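Side-chain contacts in pseudouridylate synthase RPUSD4, mitochondrial (Homo sapiens, PDB 5UBA), which isomerises uridine to pseudouridine in mitochondrial RNAs, including the 16S ribosomal RNA whose assembly into a working mitochondrial ribosome needs this modification: residues I29-Q32 and V37-N40; K41-P46 and P276-H281. All coordinates share one frame; numbering follows the deposited sequence. Where two conformers were deposited one is given.

Contact 1 of 2, residues I29-Q32 and V37-N40; sequences ILHQ and VVIN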
loop_
_atom_site.group_PDB
_atom_site.type_symbol
_atom_site.label_atom_id
_atom_site.label_comp_id
_atom_site.label_asym_id
_atom_site.label_seq_id
_atom_site.Cartn_x
_atom_site.Cartn_y
_atom_site.Cartn_z
ATOM N N ILE A 29 14.255 -1.719 11.701
ATOM C CA ILE A 29 13.437 -0.805 12.501
ATOM C C ILE A 29 13.682 0.640 12.107
ATOM O O ILE A 29 14.822 1.093 11.965
ATOM C CB ILE A 29 13.661 -1.010 14.023
ATOM C CG1 ILE A 29 12.953 -2.289 14.471
ATOM C CG2 ILE A 29 13.140 0.168 14.842
ATOM C CD1 ILE A 29 13.286 -2.703 15.882
ATOM N N LEU A 30 12.583 1.362 11.901
ATOM C CA LEU A 30 12.611 2.760 11.493
ATOM C C LEU A 30 12.566 3.748 12.638
ATOM O O LEU A 30 13.035 4.879 12.501
ATOM C CB LEU A 30 11.404 3.046 10.586
ATOM C CG LEU A 30 11.288 2.161 9.366
ATOM C CD1 LEU A 30 9.994 2.476 8.630
ATOM C CD2 LEU A 30 12.457 2.387 8.430
ATOM N N HIS A 31 11.932 3.352 13.735
ATOM C CA HIS A 31 11.759 4.215 14.908
ATOM C C HIS A 31 11.416 3.388 16.123
ATOM O O HIS A 31 10.643 2.449 16.034
ATOM C CB HIS A 31 10.626 5.215 14.658
ATOM C CG HIS A 31 10.313 6.078 15.842
ATOM N ND1 HIS A 31 11.001 7.238 16.117
ATOM C CD2 HIS A 31 9.406 5.932 16.833
ATOM C CE1 HIS A 31 10.511 7.780 17.219
ATOM N NE2 HIS A 31 9.553 7.001 17.679
ATOM N N GLN A 32 12.014 3.754 17.256
ATOM C CA GLN A 32 11.711 3.139 18.525
ATOM C C GLN A 32 11.615 4.207 19.594
ATOM O O GLN A 32 12.461 5.124 19.657
ATOM C CB GLN A 32 12.823 2.119 18.840
ATOM C CG GLN A 32 12.394 1.053 19.802
ATOM C CD GLN A 32 13.309 -0.154 19.843
ATOM O OE1 GLN A 32 14.260 -0.288 19.048
ATOM N NE2 GLN A 32 13.022 -1.048 20.770
ATOM N N VAL A 37 7.182 0.642 18.348
ATOM C CA VAL A 37 8.219 0.056 17.494
ATOM C C VAL A 37 7.694 0.164 16.066
ATOM O O VAL A 37 6.654 -0.403 15.750
ATOM C CB VAL A 37 8.485 -1.419 17.828
ATOM C CG1 VAL A 37 9.547 -1.989 16.889
ATOM C CG2 VAL A 37 8.951 -1.558 19.278
ATOM N N VAL A 38 8.433 0.870 15.213
ATOM C CA VAL A 38 7.988 1.072 13.829
ATOM C C VAL A 38 8.879 0.231 12.931
ATOM O O VAL A 38 10.093 0.450 12.910
ATOM C CB VAL A 38 8.019 2.549 13.412
ATOM C CG1 VAL A 38 7.416 2.697 12.016
ATOM C CG2 VAL A 38 7.284 3.391 14.443
ATOM N N ILE A 39 8.266 -0.692 12.203
ATOM C CA ILE A 39 8.980 -1.604 11.309
ATOM C C ILE A 39 8.762 -1.233 9.841
ATOM O O ILE A 39 7.890 -0.434 9.492
ATOM C CB ILE A 39 8.601 -3.077 11.547
ATOM C CG1 ILE A 39 7.142 -3.338 11.236
ATOM C CG2 ILE A 39 8.937 -3.490 12.972
ATOM C CD1 ILE A 39 6.769 -4.796 11.257
ATOM N N ASN A 40 9.583 -1.850 9.002
ATOM C CA ASN A 40 9.481 -1.796 7.566
ATOM C C ASN A 40 8.965 -3.153 7.108
ATOM O O ASN A 40 9.714 -4.166 7.089
ATOM C CB ASN A 40 10.850 -1.458 6.991
ATOM C CG ASN A 40 10.879 -1.497 5.483
ATOM O OD1 ASN A 40 9.878 -1.775 4.844
ATOM N ND2 ASN A 40 12.048 -1.211 4.912
#

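Contact 2 of 2, residues K41-P46 and P276-H281; sequences KPYGLP and PRFFVH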
loop_
_atom_site.group_PDB
_atom_site.type_symbol
_atom_site.label_atom_id
_atom_site.label_comp_id
_atom_site.label_asym_id
_atom_site.label_seq_id
_atom_site.Cartn_x
_atom_site.Cartn_y
_atom_site.Cartn_z
ATOM N N LYS A 41 7.674 -3.227 6.799
ATOM C CA LYS A 41 7.070 -4.508 6.480
ATOM C C LYS A 41 7.583 -4.993 5.123
ATOM O O LYS A 41 7.510 -4.257 4.151
ATOM C CB LYS A 41 5.533 -4.465 6.454
ATOM C CG LYS A 41 4.898 -5.853 6.419
ATOM C CD LYS A 41 3.401 -5.872 6.187
ATOM C CE LYS A 41 2.996 -5.667 4.763
ATOM N NZ LYS A 41 3.532 -6.646 3.746
ATOM N N PRO A 42 8.125 -6.210 5.074
ATOM C CA PRO A 42 8.586 -6.704 3.766
ATOM C C PRO A 42 7.473 -7.096 2.815
ATOM O O PRO A 42 6.346 -7.428 3.219
ATOM C CB PRO A 42 9.460 -7.921 4.122
ATOM C CG PRO A 42 9.069 -8.299 5.474
ATOM C CD PRO A 42 8.471 -7.119 6.174
ATOM N N TYR A 43 7.818 -7.061 1.522
ATOM C CA TYR A 43 6.940 -7.490 0.483
ATOM C C TYR A 43 6.489 -8.931 0.674
ATOM O O TYR A 43 7.311 -9.826 0.940
ATOM C CB TYR A 43 7.608 -7.345 -0.884
ATOM C CG TYR A 43 6.690 -7.725 -2.023
ATOM C CD1 TYR A 43 5.764 -6.820 -2.520
ATOM C CD2 TYR A 43 6.689 -9.022 -2.557
ATOM C CE1 TYR A 43 4.885 -7.157 -3.536
ATOM C CE2 TYR A 43 5.819 -9.356 -3.579
ATOM C CZ TYR A 43 4.921 -8.420 -4.059
ATOM O OH TYR A 43 4.046 -8.712 -5.073
ATOM N N GLY A 44 5.187 -9.130 0.600
ATOM C CA GLY A 44 4.621 -10.471 0.584
ATOM C C GLY A 44 4.257 -11.021 1.956
ATOM O O GLY A 44 3.668 -12.094 2.029
ATOM N N LEU A 45 4.628 -10.327 3.030
ATOM C CA LEU A 45 4.301 -10.763 4.406
ATOM C C LEU A 45 2.926 -10.264 4.809
ATOM O O LEU A 45 2.707 -9.038 4.863
ATOM C CB LEU A 45 5.329 -10.218 5.387
ATOM C CG LEU A 45 5.197 -10.639 6.862
ATOM C CD1 LEU A 45 5.451 -12.118 7.007
ATOM C CD2 LEU A 45 6.191 -9.853 7.693
ATOM N N PRO A 46 1.992 -11.186 5.080
ATOM C CA PRO A 46 0.700 -10.766 5.586
ATOM C C PRO A 46 0.754 -10.416 7.047
ATOM O O PRO A 46 1.632 -10.867 7.760
ATOM C CB PRO A 46 -0.189 -11.990 5.376
ATOM C CG PRO A 46 0.741 -13.133 5.399
ATOM C CD PRO A 46 2.106 -12.655 5.015
ATOM N N PRO A 276 11.834 -0.155 -1.256
ATOM C CA PRO A 276 12.524 -1.447 -1.423
ATOM C C PRO A 276 13.422 -1.433 -2.651
ATOM O O PRO A 276 13.149 -0.724 -3.614
ATOM C CB PRO A 276 11.400 -2.466 -1.594
ATOM C CG PRO A 276 10.119 -1.733 -1.465
ATOM C CD PRO A 276 10.372 -0.270 -1.408
ATOM N N ARG A 277 14.497 -2.203 -2.604
ATOM C CA ARG A 277 15.438 -2.225 -3.719
ATOM C C ARG A 277 14.768 -2.586 -5.062
ATOM O O ARG A 277 15.110 -1.990 -6.092
ATOM C CB ARG A 277 16.616 -3.139 -3.394
ATOM C CG ARG A 277 17.580 -2.506 -2.406
ATOM C CD ARG A 277 18.321 -1.320 -2.995
ATOM N N PHE A 278 13.788 -3.492 -5.069
ATOM C CA PHE A 278 13.097 -3.837 -6.325
ATOM C C PHE A 278 12.370 -2.642 -6.958
ATOM O O PHE A 278 12.285 -2.488 -8.171
ATOM C CB PHE A 278 12.156 -5.027 -6.200
ATOM C CG PHE A 278 10.830 -4.732 -5.549
ATOM C CD1 PHE A 278 9.722 -4.358 -6.304
ATOM C CD2 PHE A 278 10.668 -4.901 -4.186
ATOM C CE1 PHE A 278 8.493 -4.126 -5.701
ATOM C CE2 PHE A 278 9.439 -4.646 -3.574
ATOM C CZ PHE A 278 8.354 -4.271 -4.353
ATOM N N PHE A 279 11.813 -1.817 -6.092
ATOM C CA PHE A 279 11.064 -0.641 -6.510
ATOM C C PHE A 279 12.043 0.395 -7.039
ATOM O O PHE A 279 11.800 0.992 -8.088
ATOM C CB PHE A 279 10.236 -0.166 -5.276
ATOM C CG PHE A 279 9.148 0.875 -5.546
ATOM C CD1 PHE A 279 9.383 2.082 -6.227
ATOM C CD2 PHE A 279 7.890 0.675 -4.993
ATOM C CE1 PHE A 279 8.364 3.023 -6.384
ATOM C CE2 PHE A 279 6.883 1.626 -5.136
ATOM C CZ PHE A 279 7.124 2.786 -5.821
ATOM N N VAL A 280 13.142 0.613 -6.319
ATOM C CA VAL A 280 14.224 1.494 -6.785
ATOM C C VAL A 280 14.707 1.068 -8.182
ATOM O O VAL A 280 14.916 1.927 -9.062
ATOM C CB VAL A 280 15.395 1.516 -5.808
ATOM C CG1 VAL A 280 16.556 2.323 -6.377
ATOM C CG2 VAL A 280 14.962 2.120 -4.473
ATOM N N HIS A 281 14.870 -0.237 -8.375
ATOM C CA HIS A 281 15.333 -0.788 -9.656
ATOM C C HIS A 281 14.343 -0.479 -10.765
ATOM O O HIS A 281 14.730 0.039 -11.816
ATOM C CB HIS A 281 15.553 -2.294 -9.546
ATOM C CG HIS A 281 16.094 -2.917 -10.795
ATOM N ND1 HIS A 281 17.398 -2.750 -11.204
ATOM C CD2 HIS A 281 15.507 -3.715 -11.714
ATOM C CE1 HIS A 281 17.587 -3.413 -12.332
ATOM N NE2 HIS A 281 16.459 -4.013 -12.659
#

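Contact 1 of 2, residues I29-Q32 and V37-N40
V38 O accepts one hydrogen bond, from L30 N at 2.8 Å, and a weaker CA-H...O approach from I29, whose CA is 3.6 Å away. One residue further along, H31 O accepts from V38 N, also at 2.8 Å. L30 and H31 thus both face the single residue V38, which makes a classic beta bulge in the antiparallel hairpin of strands 31-32 and 36-41. Next to the bulge Q32 and V37 form a non-hydrogen-bonded pair. The side chains of H31 and V38 share one face, where H31 CB sits 3.8 Å from V38 CG2. Because H31 CG is anti to its own N (chi1 176°), the imidazole swings past that methyl, which lies at the ring edge, while NE2 is hydrogen-bonded to D33 OD2. On the face of V37, I29 CD1 packs obliquely against V37 CG1 at 3.9 Å, and L68 of helix 57-69 touches both residues. L30 instead extends along strand 36-41, its CD1 resting 3.7 Å from I39 O.

Contact 2 of 2, residues K41-P46 and P276-H281
Y43 and F278 meet where a type II beta turn, P42 to L45, comes up against the first turn of helix 277-285. K41 to G44 reads K-P-x-G, a sequence common after the second strand of this hairpin in RluA-type pseudouridine synthases, and Y43 and G44 are the two central residues of the turn. Glycine suits the second of these positions, where phi is positive. The small buried surface is carried by a pair of rings. Y43 CD1 lies 4.1 Å from F278 CZ, so the CZ end of the phenylalanine meets the CD1 corner of the tyrosine ring. The planes are inclined at 69° and the centroids are 5.5 Å apart, an oblique meeting. F278 CG sits between its own N and carbonyl carbon (chi1 78°), the crowded position, and from there the ring reaches the tyrosine. Y43 OH accepts a hydrogen bond from L250 N, and the F278 ring makes an edge-to-face contact with H251, so the loop before strand 252-259 ties both aromatics together.

The K41 side chain folds back into the turn (chi3 78°), and its NZ donates hydrogen bonds to L45 O at 2.8 Å and to P42 O at 3.0 Å. K84 O and T86 O also accept from it, and D83 O does so weakly, which links the turn to the segment bearing the probable catalytic aspartate. With three N-H for five acceptors, some must be shared or bent. P42 O also takes a weak bond from L45 N at 3.4 Å. On the helix side P276 is the N-cap residue, its O receiving V280 N at 3.0 Å. One face of the F278 ring has F279 CB 4.3 Å above it, displaced toward the rim.

The two contacts follow one another along the chain: the strand that contact 1 pairs into the hairpin runs directly into the turn of contact 2, since N40 is succeeded by K41. Their centres are 16 Å apart, and beyond this junction the segments do not touch. Contact 1 forms an outer edge of the four-stranded antiparallel sheet, away from the annotated sites, whereas contact 2 joins the turn to a helix near the C-terminal end of the chain. The side chain of Y43 is about 9 Å from that of D83, the active-site residue by similarity, and about 14 Å from the bound calcium ion. Local hairpin pairing thus leads into a long-range contact beside the probable catalytic loop.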